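Local coordinates for protein probable thiol peroxidase (Chromobacterium violaceum, PDB 3KEB) that probably acts as a thiol peroxidase, a redoxin-family enzyme with a thioredoxin-like fold that reduces peroxides, at residues 149-154 with 164-169. Sequence-based numbering, arbitrary orientation.
Sequences VHYSER and FDAIEK
Ile-167 lies over one face of the Tyr-151 ring, with Ile-167 CG1 3.8 Å from the ring centroid and 24° off the normal, a CH-pi contact displaced toward the CD2-CE2 rim. The closest pair is Ile-167 CG1 to Tyr-151 CD2 at 3.5 Å, and Ile-167 CD1 stays near the same rim, 3.8 Å from Tyr-151 CE2. The two side chains cross at about a right angle. Tyr-151 CB points toward the helix, and with CG anti to the backbone N (chi1 178°) the ring stands out beside the carbonyl carbon, where it meets Ile-167. From the same side of the ring, Ala-166 CB comes obliquely to Tyr-151 CE1 at 4.0 Å. Tyr-151 OH can make a weak hydrogen bond to Glu-153 OE1, 2.9 Å away at the ring edge; that oxygen also accepts a hydrogen bond from the backbone N of Asp-163, just before the helix. No hydrogen bond joins strand and helix directly. This is apolar packing of the last modelled helix, 164-177, on strand 149-154 of the thioredoxin-like fold. Tyr-151 sits at a classic beta bulge, where it and His-150 both face Leu-142 of the antiparallel neighbour 139-143, while Ile-167 also touches Ile-140 of that strand and Phe-76 of helix 67-77.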
loop_
_atom_site.group_PDB
_atom_site.type_symbol
_atom_site.label_atom_id
_atom_site.label_comp_id
_atom_site.label_asym_id
_atom_site.label_seq_id
_atom_site.Cartn_x
_atom_site.Cartn_y
_atom_site.Cartn_z
ATOM N N VAL A 149 -12.017 -22.608 -9.681
ATOM C CA VAL A 149 -11.629 -22.825 -8.286
ATOM C C VAL A 149 -11.827 -24.284 -7.865
ATOM O O VAL A 149 -12.916 -24.849 -8.064
ATOM C CB VAL A 149 -12.423 -21.867 -7.352
ATOM C CG1 VAL A 149 -12.091 -22.089 -5.854
ATOM C CG2 VAL A 149 -12.080 -20.400 -7.676
ATOM N N HIS A 150 -10.768 -24.891 -7.307
ATOM C CA HIS A 150 -10.824 -26.275 -6.720
ATOM C C HIS A 150 -10.855 -26.315 -5.182
ATOM O O HIS A 150 -11.381 -27.261 -4.560
ATOM C CB HIS A 150 -9.617 -27.105 -7.187
ATOM C CG HIS A 150 -9.662 -27.465 -8.634
ATOM N ND1 HIS A 150 -9.753 -28.765 -9.079
ATOM C CD2 HIS A 150 -9.649 -26.690 -9.738
ATOM C CE1 HIS A 150 -9.792 -28.772 -10.398
ATOM N NE2 HIS A 150 -9.736 -27.523 -10.822
ATOM N N TYR A 151 -10.348 -25.256 -4.563
ATOM C CA TYR A 151 -10.319 -25.112 -3.113
ATOM C C TYR A 151 -10.219 -23.630 -2.774
ATOM O O TYR A 151 -9.443 -22.888 -3.420
ATOM C CB TYR A 151 -9.066 -25.848 -2.536
ATOM C CG TYR A 151 -8.954 -25.693 -1.085
ATOM C CD1 TYR A 151 -9.619 -26.548 -0.253
ATOM C CD2 TYR A 151 -8.230 -24.623 -0.519
ATOM C CE1 TYR A 151 -9.539 -26.394 1.143
ATOM C CE2 TYR A 151 -8.153 -24.454 0.885
ATOM C CZ TYR A 151 -8.796 -25.363 1.696
ATOM O OH TYR A 151 -8.777 -25.264 3.075
ATOM N N SER A 152 -10.941 -23.190 -1.756
ATOM C CA SER A 152 -10.760 -21.819 -1.255
ATOM C C SER A 152 -10.966 -21.787 0.271
ATOM O O SER A 152 -11.805 -22.509 0.789
ATOM C CB SER A 152 -11.683 -20.800 -1.993
ATOM O OG SER A 152 -13.060 -21.007 -1.709
ATOM N N GLU A 153 -10.235 -20.937 0.982
ATOM C CA GLU A 153 -10.364 -20.847 2.412
ATOM C C GLU A 153 -9.967 -19.446 2.823
ATOM O O GLU A 153 -8.928 -18.922 2.404
ATOM C CB GLU A 153 -9.422 -21.882 3.066
ATOM C CG GLU A 153 -9.351 -21.823 4.595
ATOM C CD GLU A 153 -8.183 -22.632 5.177
ATOM O OE1 GLU A 153 -7.298 -23.130 4.442
ATOM O OE2 GLU A 153 -8.176 -22.773 6.391
ATOM N N ARG A 154 -10.752 -18.860 3.708
ATOM C CA ARG A 154 -10.316 -17.652 4.418
ATOM C C ARG A 154 -9.954 -17.992 5.817
ATOM O O ARG A 154 -10.615 -18.805 6.442
ATOM C CB ARG A 154 -11.459 -16.661 4.456
ATOM C CG ARG A 154 -11.700 -16.152 3.164
ATOM C CD ARG A 154 -12.796 -15.146 3.186
ATOM N NE ARG A 154 -14.121 -15.765 3.340
ATOM C CZ ARG A 154 -15.275 -15.107 3.261
ATOM N NH1 ARG A 154 -15.294 -13.815 3.058
ATOM N NH2 ARG A 154 -16.459 -15.740 3.429
ATOM N N PHE A 164 -3.215 -26.773 4.480
ATOM C CA PHE A 164 -2.423 -27.288 3.419
ATOM C C PHE A 164 -2.701 -28.782 3.239
ATOM O O PHE A 164 -2.722 -29.258 2.114
ATOM C CB PHE A 164 -0.942 -27.054 3.679
ATOM C CG PHE A 164 -0.533 -25.611 3.658
ATOM C CD1 PHE A 164 -0.698 -24.832 2.518
ATOM C CD2 PHE A 164 -0.017 -25.023 4.796
ATOM C CE1 PHE A 164 -0.340 -23.474 2.507
ATOM C CE2 PHE A 164 0.352 -23.691 4.793
ATOM C CZ PHE A 164 0.177 -22.914 3.670
ATOM N N ASP A 165 -2.911 -29.518 4.334
ATOM C CA ASP A 165 -3.269 -30.939 4.197
ATOM C C ASP A 165 -4.503 -31.159 3.313
ATOM O O ASP A 165 -4.540 -32.097 2.500
ATOM C CB ASP A 165 -3.472 -31.600 5.541
ATOM C CG ASP A 165 -2.155 -31.834 6.283
ATOM O OD1 ASP A 165 -1.064 -31.754 5.652
ATOM O OD2 ASP A 165 -2.224 -32.056 7.513
ATOM N N ALA A 166 -5.501 -30.308 3.448
ATOM C CA ALA A 166 -6.689 -30.410 2.596
ATOM C C ALA A 166 -6.395 -30.138 1.109
ATOM O O ALA A 166 -6.909 -30.823 0.206
ATOM C CB ALA A 166 -7.778 -29.437 3.099
ATOM N N ILE A 167 -5.578 -29.121 0.861
ATOM C CA ILE A 167 -5.148 -28.784 -0.507
ATOM C C ILE A 167 -4.306 -29.940 -1.089
ATOM O O ILE A 167 -4.540 -30.383 -2.227
ATOM C CB ILE A 167 -4.365 -27.441 -0.547
ATOM C CG1 ILE A 167 -5.185 -26.310 0.086
ATOM C CG2 ILE A 167 -3.939 -27.129 -1.980
ATOM C CD1 ILE A 167 -4.469 -24.913 0.158
ATOM N N GLU A 168 -3.337 -30.441 -0.325
ATOM C CA GLU A 168 -2.546 -31.634 -0.738
ATOM C C GLU A 168 -3.440 -32.810 -1.177
ATOM O O GLU A 168 -3.209 -33.452 -2.191
ATOM C CB GLU A 168 -1.637 -32.099 0.403
ATOM C CG GLU A 168 -0.736 -33.338 0.147
ATOM C CD GLU A 168 0.472 -33.076 -0.760
ATOM O OE1 GLU A 168 0.981 -31.920 -0.883
ATOM O OE2 GLU A 168 0.930 -34.064 -1.365
ATOM N N LYS A 169 -4.486 -33.085 -0.409
ATOM C CA LYS A 169 -5.326 -34.240 -0.703
ATOM C C LYS A 169 -6.018 -34.045 -2.069
ATOM O O LYS A 169 -6.071 -34.978 -2.886
ATOM C CB LYS A 169 -6.318 -34.424 0.451
ATOM C CG LYS A 169 -7.192 -35.620 0.386
ATOM C CD LYS A 169 -8.003 -35.762 1.702
ATOM C CE LYS A 169 -9.091 -36.825 1.560
ATOM N NZ LYS A 169 -8.474 -38.119 1.184
#